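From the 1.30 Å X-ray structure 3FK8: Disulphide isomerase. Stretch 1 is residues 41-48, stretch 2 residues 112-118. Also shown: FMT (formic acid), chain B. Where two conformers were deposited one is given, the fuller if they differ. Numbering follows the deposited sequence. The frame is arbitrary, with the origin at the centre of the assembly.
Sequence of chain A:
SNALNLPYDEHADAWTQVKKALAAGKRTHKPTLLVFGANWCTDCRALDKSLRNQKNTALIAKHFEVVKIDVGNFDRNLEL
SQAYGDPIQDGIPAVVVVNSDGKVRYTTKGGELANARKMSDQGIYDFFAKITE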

# COMPACT_ATOMS: atom_id res chain seq x y z
N CYS A 41 11.92 -4.26 -6.14
CA CYS A 41 12.18 -4.42 -4.73
C CYS A 41 11.64 -5.74 -4.19
O CYS A 41 10.43 -6.02 -4.25
CB CYS A 41 11.54 -3.28 -4.02
SG CYS A 41 11.67 -3.49 -2.18
N THR A 42 12.56 -6.57 -3.72
CA THR A 42 12.18 -7.91 -3.30
C THR A 42 11.24 -7.85 -2.09
O THR A 42 10.38 -8.71 -1.95
CB THR A 42 13.42 -8.83 -3.11
OG1 THR A 42 14.27 -8.33 -2.05
CG2 THR A 42 14.19 -8.86 -4.40
N ASP A 43 11.39 -6.85 -1.19
CA ASP A 43 10.44 -6.72 -0.11
C ASP A 43 9.06 -6.34 -0.57
O ASP A 43 8.04 -6.84 -0.06
CB ASP A 43 10.98 -5.72 0.91
CG ASP A 43 12.29 -6.19 1.47
OD1 ASP A 43 12.28 -7.12 2.33
OD2 ASP A 43 13.34 -5.69 1.04
N CYS A 44 8.98 -5.51 -1.62
CA CYS A 44 7.67 -5.18 -2.19
C CYS A 44 7.01 -6.39 -2.84
O CYS A 44 5.79 -6.59 -2.70
CB CYS A 44 7.82 -4.12 -3.25
SG CYS A 44 8.39 -2.50 -2.63
N ARG A 45 7.81 -7.20 -3.55
CA ARG A 45 7.26 -8.40 -4.14
C ARG A 45 6.78 -9.38 -3.08
O ARG A 45 5.74 -10.00 -3.21
CB ARG A 45 8.29 -9.07 -5.06
CG ARG A 45 8.69 -8.18 -6.27
CD ARG A 45 9.46 -8.92 -7.38
NE ARG A 45 10.63 -9.64 -6.85
CZ ARG A 45 11.88 -9.17 -6.77
NH1 ARG A 45 12.17 -7.94 -7.18
NH2 ARG A 45 12.86 -9.93 -6.30
N ALA A 46 7.55 -9.51 -1.99
CA ALA A 46 7.14 -10.40 -0.90
C ALA A 46 5.86 -9.94 -0.22
O ALA A 46 5.00 -10.76 0.12
CB ALA A 46 8.26 -10.56 0.09
N LEU A 47 5.73 -8.63 0.02
CA LEU A 47 4.53 -8.12 0.63
C LEU A 47 3.33 -8.43 -0.25
O LEU A 47 2.28 -8.91 0.23
CB LEU A 47 4.66 -6.60 0.87
CG LEU A 47 3.42 -5.94 1.45
CD1 LEU A 47 3.04 -6.48 2.79
CD2 LEU A 47 3.56 -4.42 1.45
N ASP A 48 3.45 -8.18 -1.57
CA ASP A 48 2.35 -8.45 -2.47
C ASP A 48 1.97 -9.93 -2.46
O ASP A 48 0.77 -10.26 -2.43
CB ASP A 48 2.71 -8.02 -3.88
CG ASP A 48 1.51 -8.05 -4.81
OD1 ASP A 48 0.64 -7.18 -4.64
OD2 ASP A 48 1.47 -8.97 -5.63
N GLU A 112 8.57 0.25 8.72
CA GLU A 112 7.85 -0.89 9.33
C GLU A 112 7.75 -2.11 8.42
O GLU A 112 7.78 -3.25 8.89
CB GLU A 112 6.43 -0.47 9.74
CG GLU A 112 6.37 0.39 10.98
CD GLU A 112 6.44 1.90 10.71
OE1 GLU A 112 7.01 2.34 9.68
OE2 GLU A 112 6.03 2.67 11.62
N LEU A 113 7.59 -1.88 7.11
CA LEU A 113 7.46 -2.98 6.14
C LEU A 113 8.68 -3.10 5.23
O LEU A 113 8.65 -3.90 4.30
CB LEU A 113 6.17 -2.81 5.29
CG LEU A 113 4.90 -2.80 6.13
CD1 LEU A 113 3.73 -2.47 5.21
CD2 LEU A 113 4.66 -4.14 6.85
N ALA A 114 9.76 -2.39 5.55
CA ALA A 114 10.89 -2.37 4.62
C ALA A 114 11.66 -3.70 4.57
O ALA A 114 12.48 -3.90 3.68
CB ALA A 114 11.78 -1.18 4.91
N ASN A 115 11.42 -4.58 5.55
CA ASN A 115 11.98 -5.94 5.51
C ASN A 115 10.90 -6.98 5.32
O ASN A 115 11.02 -8.09 5.85
CB ASN A 115 12.88 -6.18 6.72
CG ASN A 115 14.21 -5.48 6.53
OD1 ASN A 115 15.08 -5.97 5.80
ND2 ASN A 115 14.35 -4.29 7.14
N ALA A 116 9.85 -6.65 4.55
CA ALA A 116 8.73 -7.59 4.38
C ALA A 116 9.16 -8.96 3.83
O ALA A 116 8.48 -9.94 4.11
CB ALA A 116 7.65 -6.97 3.49
N ARG A 117 10.25 -9.06 3.08
CA ARG A 117 10.69 -10.40 2.62
C ARG A 117 11.03 -11.36 3.75
O ARG A 117 11.06 -12.56 3.53
CB ARG A 117 11.84 -10.30 1.59
CG ARG A 117 13.17 -10.17 2.28
CD ARG A 117 14.17 -9.43 1.32
NE ARG A 117 15.46 -9.34 2.01
CZ ARG A 117 15.74 -8.49 3.01
NH1 ARG A 117 14.84 -7.56 3.43
NH2 ARG A 117 16.96 -8.59 3.60
N LYS A 118 11.32 -10.83 4.95
CA LYS A 118 11.69 -11.61 6.11
C LYS A 118 10.48 -11.85 7.00
O LYS A 118 10.59 -12.62 7.96
CB LYS A 118 12.74 -10.86 6.93
CG LYS A 118 14.11 -10.65 6.27
CD LYS A 118 14.71 -11.93 5.71
CE LYS A 118 16.08 -11.77 5.03
NZ LYS A 118 16.71 -13.11 4.62
C FMT B . 15.67 -4.98 -3.16
O1 FMT B . 15.59 -5.83 -4.06
O2 FMT B . 14.89 -4.84 -2.20

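The contact between the two stretches is organised around one carboxylate oxygen, Asp43 OD1, which receives two hydrogen bonds from Arg117. The guanidinium atom Arg117 NH1 lies 2.8 Å from Asp43 OD1 and donates to it almost linearly, at an N-H...O angle of 170°, forming a salt bridge. The backbone amide of the same arginine contributes the second bond, with Arg117 N 2.9 Å from Asp43 OD1 and an angle of 160°. A single acidic oxygen is thus held by the main chain and the side chain of one residue, and it approaches the guanidinium at its edge, near the plane of the group, where the N-H bonds point. The arginine is itself steadied within its own stretch: Arg117 NH1 also donates to Asn115 OD1 at 2.9 Å, so this one nitrogen serves both the aspartate and a neighbouring side-chain carbonyl.

The backbone brings these groups together. Residues 42-48 form the start of a helix that continues later in the chain, whereas stretch 2 makes a type I turn from Leu113 to Ala116 and passes into a short 3-10 segment at 116-118. The closest approach of CA atoms between the stretches, 4.6 Å, is that of Asp43 and Arg117. The CA-to-CB bond of Asp43 runs sideways to the turn, but with chi1 in the m well its carboxylate comes nearer. Not every close polar pair here is a bond. Asp43 OD1 lies 3.3 Å from Ala116 N, but the angle is poor; that amide instead makes a weak bond of 3.0 Å from Ala116 N to Leu113 O, closing the turn. Asp43 OD2 sits 3.3 Å from Ala114 O, a pair of acceptors that meet without a hydrogen bond.

Around this polar centre the packing is mostly aliphatic. Ala46, one helical turn beyond Thr42, directs its methyl toward stretch 2, placing Ala46 CB 3.5 Å from Arg117 CA and 3.9 Å from Arg117 CB. The methyl group lies directly against the backbone of the 3-10 segment. Ala116 points back toward the helix, and its methyl packs on the buried Leu47, with Leu47 CB 4.0 Å from Ala116 CB. Farther along the leucine, Leu47 CD2 reaches to 4.2 Å from Leu113 CD1, adding a second apolar contact to the interface. At the exposed margin, Thr42 OG1 rests 3.5 Å from Arg117 CD, against the aliphatic part of the arginine. The two stretches together bury 353 Å².

The beginning of the helix is capped by its own sequence: Cys44 N donates to Cys41 SG across 3.4 Å, satisfying an amide in the first turn. Beside it a formic acid molecule, probably from the crystallisation liquor, accepts a hydrogen bond from the amide of Thr42, the first residue of the helix, with Thr42 N 3.1 Å from FMT O1, and a weak one over the 3.3 Å between Thr42 N and FMT O2.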